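Ribulose-bisphosphate carboxylase (Alicyclobacillus acidocaldarius subsp. acidocaldarius, PDB 4NAS) belongs to the ribulose-bisphosphate carboxylase large-chain family, pairing an N-terminal domain with a TIM-barrel catalytic domain in a two-chain assembly. Local coordinates at residues B[128-133]-B[329-334]; B[237-242]-B[260-265]; B[264-269]-B[295-300]. All coordinates share one frame; numbering follows the deposited sequence.

Contact 1 of 3, residues B[128-133]-B[329-334]; sequences FGVEGV and HKPVLP
V133 and L333 reach toward each other tip to tip, CG1 of V133 lying 3.7 Å from CD1 of L333. One helical turn earlier, V130 turns its CG2 toward residues 331-333: that methyl sits 3.8 Å from L333 CG and 4.1 Å from P331 CG, so a single branch touches both side chains. It is placed there by a chi1 of 170°, which puts CG1 anti to the backbone N and leaves CG2 beside it. The same residue gives the polar link, V130 N to P331 O at 3.0 Å, a bent bond (139° at the hydrogen) whose donor is tilted from the carbonyl plane. G129, with positive phi and no side chain, brings its CA within 3.2 Å of P331 O. At the solvent-facing edge the K330 chain rises past G129, and its CD packs 3.2 Å from F128 O. R293 of helix 284-295 holds the carbonyls of H329 and K330. The arrangement sets the first turn of helix 129-137 against the N-terminal end of strand 333-337, so the helix packs at the start of a strand of the TIM-barrel catalytic domain.

Contact 2 of 3, residues B[237-242]-B[260-265]; sequences GALLVN and VDVPIL
L239 O receives the shortest polar bond of the contact, from L265 N at 2.6 Å and almost straight (169° at the hydrogen), while the CA-H of I264 leans on the same oxygen. The bond belongs to a beta-alpha-beta unit of the TIM barrel: strands 238-242 and 264-267 run parallel and adjacent, joined through helices 243-246 and 248-256. Two further bonds complete the ladder. L239 N bonds to P263 O at 2.9 Å, and V241 N meets L265 O.

On the face carrying L239, V241 and I264, the L239 side chain crosses V262 at about a right angle, its CG 3.6 Å from V262 CG1. V262 takes the crowded position for CG1, between N and the carbonyl carbon (chi1 50°), which directs this methyl at the leucine and CG2 at A238 CA. L239 CD1 also touches V260 CG1. A228 of helix 221-233 packs on both L239 and V260, and A232 on V262. Further along, the V241 and I264 side chains cross obliquely and touch through their CG2 methyls.

The other face holds L240 and L265, where L240 CD1 meets L265 CD2 at 3.8 Å, with A214 and N216 of strand 214-216 close by. Where the two segments start to pair, the ring of P263 brings CD within 3.2 Å of G237 O.

Contact 3 of 3, residues B[264-269]-B[295-300]; sequences ILAHPA and AGADIG
Two neighbouring parallel strands of the TIM barrel, 264-267 and 299-303, meet here just past a helix end, and I264 O is the atom on which the backbone N-H groups of D298 and I299 converge. I299 N lies 3.2 Å from I264 O, and D298 N reaches the same oxygen at 3.0 Å with a C=O...N angle of 141°. The D298 carboxylate returns a bond to the same residue, at I264 N. A chi1 of -61° sets CG anti to the carbonyl carbon, beside the backbone N; from there OD2 accepts I264 N at 2.8 Å through its anti lone pair, in a bond straight to within 12°. The other carboxylate oxygen, OD1, takes F128 N and G129 N, so three backbone N-H groups hold this buried carboxylate and fix its rotation; they would be expected to favour its charged form. The next rung of the ladder is A266 N to I299 O, 2.9 Å.

Apolar contacts lie on both faces. L265 brings CD1 to 3.6 Å from I299 CG2, the two side chains slanting past each other, and on the reverse side A266 CB meets A297 CB at the same distance. G296, with positive phi, is the C-prime residue of a Schellman motif ending helix 284-295, its N bonded to R293 O and A297 N to M292 O. I264 CD1 rests near G296 O.

Helix 284-295 covers this reverse face through M292 on A266 and L288 on P268, strand 238-242 flanks strand 264-267 on its other edge, strand 333-337 follows strand 299-303, and M104 of the second subunit packs on P268.

Read from the N terminus, contact 1 opens first, at residues 128-133, and closes last, at 329-334, making a loop of nearly two hundred residues within which the other two contacts nest. Contact 2 closes a short helical loop between strands 238-242 and 264-267. Contact 3 starts on the strand where contact 2 ends, sharing I264 and L265, and carries the sheet on to strand 299-303. Strand 333-337 is then the next neighbour, reached by contact 1. The three also touch: F128 packs against V262 and P263, D298 reaches the backbone of F128 and G129, and V241 O meets H267 N. Contacts 2 and 3 thus join successive barrel strands, and contact 1 sets helix 129-137 against strand 333-337.

Contact 1 of 3, residues B[128-133]-B[329-334]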
ATOM      1  N   PHE B 128     -17.141 -12.650  10.842  1.00 19.34           N
ATOM      2  CA  PHE B 128     -18.599 -12.672  10.934  1.00 26.06           C
ATOM      3  C   PHE B 128     -19.326 -12.939   9.619  1.00 23.63           C
ATOM      4  O   PHE B 128     -20.262 -13.754   9.575  1.00 21.46           O
ATOM      5  CB  PHE B 128     -19.103 -11.370  11.569  1.00 23.74           C
ATOM      6  CG  PHE B 128     -18.701 -11.219  13.003  1.00 26.72           C
ATOM      7  CD1 PHE B 128     -19.471 -11.774  14.014  1.00 35.21           C
ATOM      8  CD2 PHE B 128     -17.543 -10.550  13.343  1.00 24.54           C
ATOM      9  CE1 PHE B 128     -19.098 -11.643  15.338  1.00 36.43           C
ATOM     10  CE2 PHE B 128     -17.163 -10.427  14.665  1.00 27.47           C
ATOM     11  CZ  PHE B 128     -17.944 -10.961  15.663  1.00 31.54           C
ATOM     12  N   GLY B 129     -18.914 -12.242   8.565  1.00 23.46           N
ATOM     13  CA  GLY B 129     -19.616 -12.294   7.291  1.00 27.44           C
ATOM     14  C   GLY B 129     -21.028 -11.726   7.339  1.00 24.26           C
ATOM     15  O   GLY B 129     -21.422 -11.127   8.336  1.00 27.34           O
ATOM     16  N   VAL B 130     -21.794 -11.941   6.268  1.00 23.00           N
ATOM     17  CA  VAL B 130     -23.167 -11.457   6.163  1.00 29.97           C
ATOM     18  C   VAL B 130     -24.003 -11.939   7.355  1.00 28.73           C
ATOM     19  O   VAL B 130     -24.547 -11.138   8.108  1.00 23.53           O
ATOM     20  CB  VAL B 130     -23.819 -11.900   4.808  1.00 23.93           C
ATOM     21  CG1 VAL B 130     -25.288 -11.606   4.797  1.00 21.83           C
ATOM     22  CG2 VAL B 130     -23.145 -11.224   3.631  1.00 20.22           C
ATOM     23  N   GLU B 131     -24.057 -13.250   7.557  1.00 21.65           N
ATOM     24  CA  GLU B 131     -24.909 -13.835   8.604  1.00 26.52           C
ATOM     25  C   GLU B 131     -24.552 -13.398  10.033  1.00 24.57           C
ATOM     26  O   GLU B 131     -25.425 -13.281  10.887  1.00 30.39           O
ATOM     27  CB  GLU B 131     -24.901 -15.368   8.498  1.00 30.66           C
ATOM     28  N   GLY B 132     -23.271 -13.166  10.290  1.00 21.90           N
ATOM     29  CA  GLY B 132     -22.804 -12.805  11.620  1.00 24.95           C
ATOM     30  C   GLY B 132     -23.033 -11.336  11.945  1.00 25.53           C
ATOM     31  O   GLY B 132     -23.282 -10.988  13.095  1.00 23.97           O
ATOM     32  N   VAL B 133     -22.957 -10.474  10.935  1.00 23.09           N
ATOM     33  CA  VAL B 133     -23.299  -9.072  11.137  1.00 24.28           C
ATOM     34  C   VAL B 133     -24.786  -8.969  11.451  1.00 25.01           C
ATOM     35  O   VAL B 133     -25.190  -8.264  12.384  1.00 29.08           O
ATOM     36  CB  VAL B 133     -23.002  -8.219   9.888  1.00 28.08           C
ATOM     37  CG1 VAL B 133     -23.719  -6.857   9.991  1.00 29.38           C
ATOM     38  CG2 VAL B 133     -21.504  -8.042   9.710  1.00 25.97           C
ATOM     39  N   HIS B 329     -14.393 -19.122   2.658  1.00 24.45           N
ATOM     40  CA  HIS B 329     -14.606 -18.001   3.577  1.00 24.89           C
ATOM     41  C   HIS B 329     -16.062 -17.543   3.502  1.00 26.28           C
ATOM     42  O   HIS B 329     -16.740 -17.785   2.501  1.00 19.35           O
ATOM     43  CB  HIS B 329     -13.646 -16.853   3.261  1.00 18.70           C
ATOM     44  CG  HIS B 329     -12.210 -17.261   3.269  1.00 20.68           C
ATOM     45  ND1 HIS B 329     -11.657 -18.013   4.286  1.00 21.97           N
ATOM     46  CD2 HIS B 329     -11.212 -17.056   2.373  1.00 25.02           C
ATOM     47  CE1 HIS B 329     -10.383 -18.246   4.021  1.00 24.69           C
ATOM     48  NE2 HIS B 329     -10.089 -17.684   2.861  1.00 21.18           N
ATOM     49  N   LYS B 330     -16.528 -16.901   4.568  1.00 23.19           N
ATOM     50  CA  LYS B 330     -17.840 -16.267   4.608  1.00 25.32           C
ATOM     51  C   LYS B 330     -17.934 -15.126   3.588  1.00 23.62           C
ATOM     52  O   LYS B 330     -16.933 -14.463   3.284  1.00 21.79           O
ATOM     53  CB  LYS B 330     -18.114 -15.688   6.014  1.00 25.15           C
ATOM     54  CG  LYS B 330     -18.148 -16.713   7.170  1.00 30.29           C
ATOM     55  CD  LYS B 330     -18.248 -15.966   8.493  1.00 34.76           C
ATOM     56  CE  LYS B 330     -18.722 -16.843   9.637  1.00 42.39           C
ATOM     57  NZ  LYS B 330     -17.707 -17.845   9.974  1.00 41.63           N
ATOM     58  N   PRO B 331     -19.148 -14.876   3.076  1.00 25.16           N
ATOM     59  CA  PRO B 331     -19.415 -13.753   2.164  1.00 23.85           C
ATOM     60  C   PRO B 331     -19.453 -12.416   2.901  1.00 23.91           C
ATOM     61  O   PRO B 331     -19.687 -12.351   4.113  1.00 23.60           O
ATOM     62  CB  PRO B 331     -20.797 -14.095   1.599  1.00 21.42           C
ATOM     63  CG  PRO B 331     -21.443 -14.840   2.696  1.00 18.81           C
ATOM     64  CD  PRO B 331     -20.367 -15.676   3.320  1.00 24.60           C
ATOM     65  N   VAL B 332     -19.222 -11.352   2.154  1.00 16.33           N
ATOM     66  CA  VAL B 332     -19.048 -10.023   2.714  1.00 17.41           C
ATOM     67  C   VAL B 332     -20.239  -9.167   2.298  1.00 23.20           C
ATOM     68  O   VAL B 332     -20.748  -9.329   1.197  1.00 26.22           O
ATOM     69  CB  VAL B 332     -17.764  -9.373   2.176  1.00 21.25           C
ATOM     70  CG1 VAL B 332     -17.573  -7.955   2.747  1.00 24.39           C
ATOM     71  CG2 VAL B 332     -16.567 -10.266   2.480  1.00 22.88           C
ATOM     72  N   LEU B 333     -20.675  -8.268   3.179  1.00 17.90           N
ATOM     73  CA  LEU B 333     -21.748  -7.329   2.857  1.00 20.29           C
ATOM     74  C   LEU B 333     -21.195  -6.159   2.062  1.00 15.53           C
ATOM     75  O   LEU B 333     -20.262  -5.506   2.500  1.00 20.08           O
ATOM     76  CB  LEU B 333     -22.395  -6.787   4.149  1.00 18.45           C
ATOM     77  CG  LEU B 333     -23.479  -7.594   4.858  1.00 28.39           C
ATOM     78  CD1 LEU B 333     -23.646  -7.082   6.297  1.00 28.36           C
ATOM     79  CD2 LEU B 333     -24.800  -7.474   4.098  1.00 22.64           C
ATOM     80  N   PRO B 334     -21.752  -5.902   0.879  1.00 20.48           N
ATOM     81  CA  PRO B 334     -21.347  -4.713   0.120  1.00 15.18           C
ATOM     82  C   PRO B 334     -22.018  -3.438   0.626  1.00 23.06           C
ATOM     83  O   PRO B 334     -23.240  -3.408   0.924  1.00 16.73           O
ATOM     84  CB  PRO B 334     -21.805  -5.030  -1.307  1.00 15.31           C
ATOM     85  CG  PRO B 334     -22.917  -6.014  -1.135  1.00 24.60           C
ATOM     86  CD  PRO B 334     -22.633  -6.796   0.109  1.00 28.48           C
TER

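Contact 2 of 3, residues B[237-242]-B[260-265]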
ATOM      1  N   GLY B 237     -19.794  -1.610  17.859  1.00 28.56           N
ATOM      2  CA  GLY B 237     -20.526  -2.448  16.920  1.00 31.68           C
ATOM      3  C   GLY B 237     -19.639  -2.983  15.792  1.00 26.38           C
ATOM      4  O   GLY B 237     -19.819  -4.094  15.306  1.00 23.46           O
ATOM      5  N   ALA B 238     -18.685  -2.168  15.360  1.00 25.69           N
ATOM      6  CA  ALA B 238     -17.738  -2.557  14.320  1.00 28.69           C
ATOM      7  C   ALA B 238     -16.474  -1.714  14.448  1.00 26.53           C
ATOM      8  O   ALA B 238     -16.485  -0.645  15.062  1.00 27.69           O
ATOM      9  CB  ALA B 238     -18.354  -2.397  12.922  1.00 29.87           C
ATOM     10  N   LEU B 239     -15.385  -2.213  13.887  1.00 22.95           N
ATOM     11  CA  LEU B 239     -14.174  -1.429  13.703  1.00 21.64           C
ATOM     12  C   LEU B 239     -14.103  -0.911  12.251  1.00 19.95           C
ATOM     13  O   LEU B 239     -14.154  -1.692  11.297  1.00 21.68           O
ATOM     14  CB  LEU B 239     -12.938  -2.279  14.013  1.00 29.95           C
ATOM     15  CG  LEU B 239     -12.903  -3.012  15.363  1.00 28.51           C
ATOM     16  CD1 LEU B 239     -11.602  -3.806  15.503  1.00 27.93           C
ATOM     17  CD2 LEU B 239     -13.055  -2.054  16.538  1.00 26.55           C
ATOM     18  N   LEU B 240     -13.985   0.407  12.112  1.00 16.62           N
ATOM     19  CA  LEU B 240     -13.728   1.064  10.833  1.00 16.56           C
ATOM     20  C   LEU B 240     -12.221   0.991  10.575  1.00 19.98           C
ATOM     21  O   LEU B 240     -11.420   1.479  11.374  1.00 22.54           O
ATOM     22  CB  LEU B 240     -14.188   2.533  10.905  1.00 21.17           C
ATOM     23  CG  LEU B 240     -13.919   3.393   9.667  1.00 24.39           C
ATOM     24  CD1 LEU B 240     -14.522   2.712   8.438  1.00 21.67           C
ATOM     25  CD2 LEU B 240     -14.447   4.843   9.816  1.00 15.53           C
ATOM     26  N   VAL B 241     -11.821   0.332   9.493  1.00 20.42           N
ATOM     27  CA  VAL B 241     -10.403   0.190   9.233  1.00 21.41           C
ATOM     28  C   VAL B 241     -10.078   0.700   7.842  1.00 20.08           C
ATOM     29  O   VAL B 241     -10.690   0.271   6.848  1.00 13.72           O
ATOM     30  CB  VAL B 241      -9.930  -1.287   9.378  1.00 19.72           C
ATOM     31  CG1 VAL B 241      -8.422  -1.393   9.183  1.00 22.08           C
ATOM     32  CG2 VAL B 241     -10.287  -1.833  10.744  1.00 16.13           C
ATOM     33  N   ASN B 242      -9.138   1.638   7.788  1.00 16.74           N
ATOM     34  CA  ASN B 242      -8.504   2.046   6.540  1.00 18.79           C
ATOM     35  C   ASN B 242      -7.497   0.990   6.070  1.00 13.19           C
ATOM     36  O   ASN B 242      -6.280   1.117   6.247  1.00 15.04           O
ATOM     37  CB  ASN B 242      -7.823   3.383   6.723  1.00 18.64           C
ATOM     38  CG  ASN B 242      -8.830   4.501   6.971  1.00 19.73           C
ATOM     39  OD1 ASN B 242      -9.728   4.738   6.149  1.00 20.02           O
ATOM     40  ND2 ASN B 242      -8.706   5.162   8.116  1.00 17.36           N
ATOM     41  N   VAL B 260     -10.555 -10.140  19.119  1.00 29.51           N
ATOM     42  CA  VAL B 260     -11.110  -9.021  18.354  1.00 34.65           C
ATOM     43  C   VAL B 260     -12.501  -9.447  17.901  1.00 34.11           C
ATOM     44  O   VAL B 260     -12.736  -9.835  16.748  1.00 26.84           O
ATOM     45  CB  VAL B 260     -10.211  -8.574  17.175  1.00 30.90           C
ATOM     46  CG1 VAL B 260     -10.805  -7.361  16.478  1.00 27.71           C
ATOM     47  CG2 VAL B 260      -8.830  -8.225  17.690  1.00 28.36           C
ATOM     48  N   ASP B 261     -13.426  -9.370  18.848  1.00 30.14           N
ATOM     49  CA  ASP B 261     -14.715 -10.002  18.694  1.00 30.24           C
ATOM     50  C   ASP B 261     -15.742  -8.997  18.202  1.00 30.32           C
ATOM     51  O   ASP B 261     -16.752  -8.743  18.852  1.00 36.46           O
ATOM     52  CB  ASP B 261     -15.138 -10.615  20.024  1.00 40.44           C
ATOM     53  CG  ASP B 261     -16.295 -11.549  19.871  1.00 47.80           C
ATOM     54  OD1 ASP B 261     -16.268 -12.351  18.910  1.00 55.49           O
ATOM     55  OD2 ASP B 261     -17.232 -11.462  20.689  1.00 46.74           O
ATOM     56  N   VAL B 262     -15.470  -8.424  17.042  1.00 25.29           N
ATOM     57  CA  VAL B 262     -16.281  -7.353  16.514  1.00 22.29           C
ATOM     58  C   VAL B 262     -16.119  -7.337  14.980  1.00 24.33           C
ATOM     59  O   VAL B 262     -15.039  -7.639  14.470  1.00 27.26           O
ATOM     60  CB  VAL B 262     -15.782  -6.035  17.114  1.00 28.18           C
ATOM     61  CG1 VAL B 262     -14.278  -5.933  16.948  1.00 21.72           C
ATOM     62  CG2 VAL B 262     -16.460  -4.850  16.482  1.00 25.98           C
ATOM     63  N   PRO B 263     -17.198  -7.021  14.232  1.00 24.14           N
ATOM     64  CA  PRO B 263     -17.033  -6.996  12.768  1.00 24.60           C
ATOM     65  C   PRO B 263     -16.060  -5.924  12.289  1.00 23.61           C
ATOM     66  O   PRO B 263     -15.908  -4.880  12.937  1.00 20.63           O
ATOM     67  CB  PRO B 263     -18.446  -6.682  12.263  1.00 23.28           C
ATOM     68  CG  PRO B 263     -19.357  -7.199  13.336  1.00 27.20           C
ATOM     69  CD  PRO B 263     -18.622  -6.977  14.633  1.00 26.27           C
ATOM     70  N   ILE B 264     -15.402  -6.183  11.160  1.00 20.94           N
ATOM     71  CA  ILE B 264     -14.554  -5.183  10.534  1.00 20.60           C
ATOM     72  C   ILE B 264     -15.291  -4.453   9.384  1.00 17.05           C
ATOM     73  O   ILE B 264     -15.903  -5.073   8.509  1.00 17.43           O
ATOM     74  CB  ILE B 264     -13.229  -5.826  10.019  1.00 16.79           C
ATOM     75  CG1 ILE B 264     -12.403  -6.338  11.216  1.00 26.75           C
ATOM     76  CG2 ILE B 264     -12.467  -4.842   9.111  1.00 15.89           C
ATOM     77  CD1 ILE B 264     -11.229  -7.223  10.834  1.00 26.46           C
ATOM     78  N   LEU B 265     -15.227  -3.135   9.398  1.00 19.46           N
ATOM     79  CA  LEU B 265     -15.832  -2.336   8.346  1.00 15.47           C
ATOM     80  C   LEU B 265     -14.671  -1.761   7.517  1.00 14.79           C
ATOM     81  O   LEU B 265     -14.000  -0.799   7.921  1.00 18.62           O
ATOM     82  CB  LEU B 265     -16.720  -1.231   8.952  1.00 18.29           C
ATOM     83  CG  LEU B 265     -17.229  -0.085   8.046  1.00 18.46           C
ATOM     84  CD1 LEU B 265     -18.199  -0.619   6.983  1.00 19.80           C
ATOM     85  CD2 LEU B 265     -17.907   1.054   8.882  1.00 21.50           C
TER

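Contact 3 of 3, residues B[264-269]-B[295-300]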
ATOM      1  N   ILE B 264     -15.402  -6.183  11.160  1.00 20.94           N
ATOM      2  CA  ILE B 264     -14.554  -5.183  10.534  1.00 20.60           C
ATOM      3  C   ILE B 264     -15.291  -4.453   9.384  1.00 17.05           C
ATOM      4  O   ILE B 264     -15.903  -5.073   8.509  1.00 17.43           O
ATOM      5  CB  ILE B 264     -13.229  -5.826  10.019  1.00 16.79           C
ATOM      6  CG1 ILE B 264     -12.403  -6.338  11.216  1.00 26.75           C
ATOM      7  CG2 ILE B 264     -12.467  -4.842   9.111  1.00 15.89           C
ATOM      8  CD1 ILE B 264     -11.229  -7.223  10.834  1.00 26.46           C
ATOM      9  N   LEU B 265     -15.227  -3.135   9.398  1.00 19.46           N
ATOM     10  CA  LEU B 265     -15.832  -2.336   8.346  1.00 15.47           C
ATOM     11  C   LEU B 265     -14.671  -1.761   7.517  1.00 14.79           C
ATOM     12  O   LEU B 265     -14.000  -0.799   7.921  1.00 18.62           O
ATOM     13  CB  LEU B 265     -16.720  -1.231   8.952  1.00 18.29           C
ATOM     14  CG  LEU B 265     -17.229  -0.085   8.046  1.00 18.46           C
ATOM     15  CD1 LEU B 265     -18.199  -0.619   6.983  1.00 19.80           C
ATOM     16  CD2 LEU B 265     -17.907   1.054   8.882  1.00 21.50           C
ATOM     17  N   ALA B 266     -14.414  -2.393   6.376  1.00 18.80           N
ATOM     18  CA  ALA B 266     -13.324  -1.985   5.490  1.00 18.02           C
ATOM     19  C   ALA B 266     -13.590  -0.703   4.690  1.00 14.92           C
ATOM     20  O   ALA B 266     -14.493  -0.645   3.828  1.00 14.34           O
ATOM     21  CB  ALA B 266     -12.970  -3.091   4.574  1.00 24.21           C
ATOM     22  N   HIS B 267     -12.783   0.325   4.937  1.00 14.38           N
ATOM     23  CA  HIS B 267     -12.964   1.586   4.202  1.00 16.76           C
ATOM     24  C   HIS B 267     -11.934   1.651   3.062  1.00 15.52           C
ATOM     25  O   HIS B 267     -10.798   1.268   3.253  1.00 14.00           O
ATOM     26  CB  HIS B 267     -12.850   2.822   5.132  1.00 18.09           C
ATOM     27  CG  HIS B 267     -13.198   4.114   4.450  1.00 15.10           C
ATOM     28  ND1 HIS B 267     -12.320   4.773   3.610  1.00 14.33           N
ATOM     29  CD2 HIS B 267     -14.355   4.826   4.408  1.00 19.37           C
ATOM     30  CE1 HIS B 267     -12.908   5.844   3.105  1.00 17.44           C
ATOM     31  NE2 HIS B 267     -14.149   5.894   3.564  1.00 18.25           N
ATOM     32  N   PRO B 268     -12.325   2.147   1.872  1.00 16.35           N
ATOM     33  CA  PRO B 268     -11.379   2.095   0.744  1.00 17.08           C
ATOM     34  C   PRO B 268     -10.355   3.218   0.644  1.00 18.14           C
ATOM     35  O   PRO B 268      -9.742   3.316  -0.416  1.00 17.37           O
ATOM     36  CB  PRO B 268     -12.299   2.191  -0.483  1.00 17.81           C
ATOM     37  CG  PRO B 268     -13.445   2.957  -0.008  1.00 17.68           C
ATOM     38  CD  PRO B 268     -13.679   2.501   1.422  1.00 15.17           C
ATOM     39  N   ALA B 269     -10.214   4.069   1.661  1.00 16.40           N
ATOM     40  CA  ALA B 269      -9.264   5.174   1.611  1.00 17.69           C
ATOM     41  C   ALA B 269      -7.924   4.741   1.039  1.00 19.78           C
ATOM     42  O   ALA B 269      -7.405   3.686   1.414  1.00 17.70           O
ATOM     43  CB  ALA B 269      -9.067   5.775   3.000  1.00 22.86           C
ATOM     44  N   ALA B 295      -8.681 -10.744   3.625  1.00 21.12           N
ATOM     45  CA  ALA B 295      -8.111 -10.060   4.777  1.00 20.17           C
ATOM     46  C   ALA B 295      -9.065 -10.062   5.977  1.00 24.95           C
ATOM     47  O   ALA B 295      -8.621  -9.932   7.114  1.00 29.92           O
ATOM     48  CB  ALA B 295      -7.710  -8.629   4.396  1.00 15.29           C
ATOM     49  N   GLY B 296     -10.372 -10.185   5.726  1.00 24.50           N
ATOM     50  CA  GLY B 296     -11.332 -10.359   6.810  1.00 18.10           C
ATOM     51  C   GLY B 296     -12.400  -9.280   6.980  1.00 21.86           C
ATOM     52  O   GLY B 296     -13.036  -9.193   8.026  1.00 21.80           O
ATOM     53  N   ALA B 297     -12.614  -8.457   5.962  1.00 21.39           N
ATOM     54  CA  ALA B 297     -13.663  -7.437   6.052  1.00 15.55           C
ATOM     55  C   ALA B 297     -15.015  -8.143   6.169  1.00 20.79           C
ATOM     56  O   ALA B 297     -15.289  -9.112   5.458  1.00 23.17           O
ATOM     57  CB  ALA B 297     -13.648  -6.602   4.836  1.00 16.37           C
ATOM     58  N   ASP B 298     -15.856  -7.687   7.080  1.00 21.67           N
ATOM     59  CA  ASP B 298     -17.204  -8.239   7.131  1.00 24.25           C
ATOM     60  C   ASP B 298     -18.161  -7.376   6.314  1.00 18.35           C
ATOM     61  O   ASP B 298     -19.216  -7.836   5.874  1.00 23.09           O
ATOM     62  CB  ASP B 298     -17.682  -8.353   8.571  1.00 23.71           C
ATOM     63  CG  ASP B 298     -16.810  -9.264   9.390  1.00 20.13           C
ATOM     64  OD1 ASP B 298     -16.943 -10.485   9.222  1.00 20.62           O
ATOM     65  OD2 ASP B 298     -15.984  -8.756  10.184  1.00 19.46           O
ATOM     66  N   ILE B 299     -17.791  -6.113   6.158  1.00 23.82           N
ATOM     67  CA  ILE B 299     -18.539  -5.169   5.349  1.00 15.60           C
ATOM     68  C   ILE B 299     -17.533  -4.437   4.501  1.00 14.88           C
ATOM     69  O   ILE B 299     -16.499  -3.961   5.007  1.00 14.83           O
ATOM     70  CB  ILE B 299     -19.300  -4.136   6.216  1.00 24.14           C
ATOM     71  CG1 ILE B 299     -20.248  -4.848   7.191  1.00 23.82           C
ATOM     72  CG2 ILE B 299     -20.112  -3.191   5.320  1.00 17.92           C
ATOM     73  CD1 ILE B 299     -20.782  -3.942   8.272  1.00 25.69           C
ATOM     74  N   GLY B 300     -17.824  -4.321   3.211  1.00 15.16           N
ATOM     75  CA  GLY B 300     -16.880  -3.676   2.317  1.00 15.46           C
ATOM     76  C   GLY B 300     -17.502  -2.463   1.635  1.00 20.69           C
ATOM     77  O   GLY B 300     -18.518  -2.583   0.958  1.00 16.87           O
TER